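Local coordinates for imine reductase (Bacillus cereus, PDB 4D3F), which probably uses NADPH to reduce the carbon-nitrogen double bond of imines to amines, at residues K105-L110 / R128-I133. Numbering follows the deposited sequence.
Sequences KVLVNL and RGARHI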
ATOM      1  N   LYS B 105      32.270 -26.368   3.876  1.00 26.75           N
ATOM      2  CA  LYS B 105      31.202 -26.219   2.917  1.00 25.49           C
ATOM      3  C   LYS B 105      30.730 -24.771   2.900  1.00 28.22           C
ATOM      4  O   LYS B 105      30.929 -24.045   3.894  1.00 27.35           O
ATOM      5  CB  LYS B 105      30.018 -27.108   3.334  1.00 24.77           C
ATOM      6  CG  LYS B 105      30.287 -28.600   3.409  1.00 25.85           C
ATOM      7  CD  LYS B 105      30.781 -29.147   2.094  1.00 23.81           C
ATOM      8  CE  LYS B 105      31.352 -30.584   2.256  1.00 27.08           C
ATOM      9  NZ  LYS B 105      31.651 -31.073   0.908  1.00 28.89           N
ATOM     10  N   VAL B 106      30.173 -24.350   1.768  1.00 26.02           N
ATOM     11  CA  VAL B 106      29.569 -23.017   1.643  1.00 26.45           C
ATOM     12  C   VAL B 106      28.075 -23.243   1.478  1.00 26.04           C
ATOM     13  O   VAL B 106      27.661 -23.867   0.495  1.00 23.92           O
ATOM     14  CB  VAL B 106      30.122 -22.232   0.464  1.00 24.77           C
ATOM     15  CG1 VAL B 106      29.410 -20.890   0.374  1.00 26.49           C
ATOM     16  CG2 VAL B 106      31.645 -22.076   0.656  1.00 27.61           C
ATOM     17  N   LEU B 107      27.269 -22.813   2.474  1.00 24.14           N
ATOM     18  CA  LEU B 107      25.822 -23.034   2.432  1.00 23.74           C
ATOM     19  C   LEU B 107      25.139 -21.691   2.074  1.00 22.61           C
ATOM     20  O   LEU B 107      25.359 -20.687   2.745  1.00 25.70           O
ATOM     21  CB  LEU B 107      25.297 -23.531   3.752  1.00 27.81           C
ATOM     22  CG  LEU B 107      25.375 -25.058   3.991  1.00 34.46           C
ATOM     23  CD1 LEU B 107      26.811 -25.480   4.002  1.00 38.19           C
ATOM     24  CD2 LEU B 107      24.600 -25.462   5.230  1.00 40.88           C
ATOM     25  N   VAL B 108      24.394 -21.698   0.988  1.00 22.29           N
ATOM     26  CA  VAL B 108      23.667 -20.515   0.533  1.00 24.68           C
ATOM     27  C   VAL B 108      22.184 -20.802   0.867  1.00 24.75           C
ATOM     28  O   VAL B 108      21.542 -21.697   0.289  1.00 24.31           O
ATOM     29  CB  VAL B 108      23.795 -20.305  -0.921  1.00 26.22           C
ATOM     30  CG1 VAL B 108      23.013 -19.076  -1.354  1.00 26.91           C
ATOM     31  CG2 VAL B 108      25.255 -20.151  -1.322  1.00 31.04           C
ATOM     32  N   ASN B 109      21.685 -20.091   1.869  1.00 23.39           N
ATOM     33  CA  ASN B 109      20.366 -20.365   2.370  1.00 22.86           C
ATOM     34  C   ASN B 109      19.362 -19.407   1.810  1.00 24.71           C
ATOM     35  O   ASN B 109      19.425 -18.230   2.106  1.00 23.76           O
ATOM     36  CB  ASN B 109      20.390 -20.329   3.879  1.00 24.52           C
ATOM     37  CG  ASN B 109      19.191 -21.050   4.479  1.00 29.63           C
ATOM     38  OD1 ASN B 109      19.331 -21.796   5.456  1.00 38.92           O
ATOM     39  ND2 ASN B 109      18.077 -20.991   3.809  1.00 26.12           N
ATOM     40  N   LEU B 110      18.500 -19.930   0.964  1.00 20.79           N
ATOM     41  CA  LEU B 110      17.484 -19.156   0.237  1.00 21.08           C
ATOM     42  C   LEU B 110      16.060 -19.274   0.855  1.00 23.09           C
ATOM     43  O   LEU B 110      15.095 -18.891   0.223  1.00 27.72           O
ATOM     44  CB  LEU B 110      17.444 -19.546  -1.186  1.00 23.11           C
ATOM     45  CG  LEU B 110      18.820 -19.430  -1.905  1.00 25.73           C
ATOM     46  CD1 LEU B 110      18.721 -19.925  -3.327  1.00 28.71           C
ATOM     47  CD2 LEU B 110      19.382 -18.014  -1.865  1.00 25.57           C
ATOM     48  N   ARG B 128      30.844 -24.684  13.044  1.00 30.83           N
ATOM     49  CA  ARG B 128      30.984 -26.050  12.542  1.00 30.54           C
ATOM     50  C   ARG B 128      31.903 -26.067  11.349  1.00 29.80           C
ATOM     51  O   ARG B 128      32.035 -27.075  10.658  1.00 32.72           O
ATOM     52  CB  ARG B 128      29.635 -26.686  12.268  1.00 32.75           C
ATOM     53  CG  ARG B 128      28.912 -27.025  13.554  1.00 31.85           C
ATOM     54  CD  ARG B 128      27.419 -27.069  13.461  1.00 34.02           C
ATOM     55  NE  ARG B 128      26.896 -27.405  14.768  1.00 37.25           N
ATOM     56  CZ  ARG B 128      26.819 -26.576  15.816  1.00 41.36           C
ATOM     57  NH1 ARG B 128      27.248 -25.303  15.771  1.00 42.17           N
ATOM     58  NH2 ARG B 128      26.302 -27.040  16.956  1.00 42.98           N
ATOM     59  N   GLY B 129      32.506 -24.928  11.085  1.00 25.86           N
ATOM     60  CA  GLY B 129      33.480 -24.758  10.038  1.00 29.72           C
ATOM     61  C   GLY B 129      32.935 -24.550   8.659  1.00 35.40           C
ATOM     62  O   GLY B 129      33.641 -24.738   7.642  1.00 31.25           O
ATOM     63  N   ALA B 130      31.672 -24.150   8.569  1.00 30.37           N
ATOM     64  CA  ALA B 130      31.083 -23.856   7.263  1.00 28.32           C
ATOM     65  C   ALA B 130      31.010 -22.371   7.077  1.00 32.80           C
ATOM     66  O   ALA B 130      31.172 -21.620   8.037  1.00 33.82           O
ATOM     67  CB  ALA B 130      29.696 -24.452   7.206  1.00 27.36           C
ATOM     68  N   ARG B 131      30.708 -21.931   5.864  1.00 29.08           N
ATOM     69  CA  ARG B 131      30.500 -20.506   5.582  1.00 31.02           C
ATOM     70  C   ARG B 131      29.024 -20.375   5.130  1.00 34.56           C
ATOM     71  O   ARG B 131      28.461 -21.348   4.682  1.00 30.06           O
ATOM     72  CB  ARG B 131      31.441 -20.004   4.513  1.00 32.54           C
ATOM     73  CG  ARG B 131      32.938 -20.138   4.796  1.00 40.49           C
ATOM     74  CD  ARG B 131      33.325 -19.629   6.172  1.00 44.14           C
ATOM     75  NE  ARG B 131      33.066 -18.191   6.348  1.00 52.92           N
ATOM     76  CZ  ARG B 131      33.911 -17.188   6.070  1.00 54.17           C
ATOM     77  NH1 ARG B 131      35.133 -17.410   5.571  1.00 56.15           N
ATOM     78  NH2 ARG B 131      33.517 -15.935   6.278  1.00 55.89           N
ATOM     79  N   HIS B 132      28.402 -19.190   5.292  1.00 31.11           N
ATOM     80  CA  HIS B 132      26.938 -18.986   5.138  1.00 30.50           C
ATOM     81  C   HIS B 132      26.690 -17.742   4.347  1.00 29.43           C
ATOM     82  O   HIS B 132      27.320 -16.714   4.608  1.00 31.87           O
ATOM     83  CB  HIS B 132      26.250 -18.806   6.501  1.00 32.30           C
ATOM     84  CG  HIS B 132      24.805 -18.337   6.427  1.00 36.88           C
ATOM     85  ND1 HIS B 132      23.726 -19.209   6.412  1.00 37.87           N
ATOM     86  CD2 HIS B 132      24.269 -17.087   6.328  1.00 34.54           C
ATOM     87  CE1 HIS B 132      22.587 -18.519   6.367  1.00 38.84           C
ATOM     88  NE2 HIS B 132      22.889 -17.228   6.286  1.00 34.15           N
ATOM     89  N   ILE B 133      25.835 -17.835   3.331  1.00 26.81           N
ATOM     90  CA  ILE B 133      25.375 -16.688   2.568  1.00 25.03           C
ATOM     91  C   ILE B 133      23.873 -16.732   2.720  1.00 25.84           C
ATOM     92  O   ILE B 133      23.268 -17.758   2.514  1.00 21.76           O
ATOM     93  CB  ILE B 133      25.793 -16.722   1.106  1.00 26.67           C
ATOM     94  CG1 ILE B 133      27.303 -16.605   1.022  1.00 27.60           C
ATOM     95  CG2 ILE B 133      25.159 -15.583   0.286  1.00 28.94           C
ATOM     96  CD1 ILE B 133      27.866 -15.285   1.636  1.00 32.62           C
TER
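Val106, Leu107 and Val108 pair in parallel with Arg131, His132 and Ile133, forming two neighbouring strands of the Rossmann-type sheet that binds NADP. Helix 115-126 joins them in a beta-alpha-beta unit and ends in a Schellman motif, where Gly129, with no CB to cause strain, takes the positive phi (82°) of the C-prime position before the chain enters the second strand. Four backbone hydrogen bonds form the ladder: Arg131 N to Lys105 O, Leu107 N to Arg131 O (2.9 Å and almost straight, 177°), Ile133 N to Leu107 O and Asn109 N to Ile133 O. Leu107 O also receives a CA-H...O contact from His132 CA at 3.3 Å.

Packing is tightest around Val108 and Ile133. Beta-branched residues suit the extended backbone there: Val108 CG2 lies 4.2 Å from Ile133 CB, on the face where Leu167 of helix 157-170 covers Val108. On the other face, beneath helices 88-95 and 115-126, the His132 ring leans toward the first strand. With CG anti to the backbone N (chi1 169°), it brings CE1 to 3.8 Å from Asn109 CB. Its NE2 is hydrogen-bonded to Thr134 OG1, whereas the buried ND1 has no partner in the model.

The opposite end is looser. Ala130, whose lone methyl lets the backbone come close, sets CB 3.6 Å from Lys105 O and 4.4 Å from Leu107 CD1, and the long chains of Lys105 and Arg131 lead away from the pairing. Arg131 bends at chi2 and chi3 toward a weak, long ion pair with Asp156, while Lys105 NZ hydrogen-bonds to the carbonyl oxygens of Leu75 and Asn78.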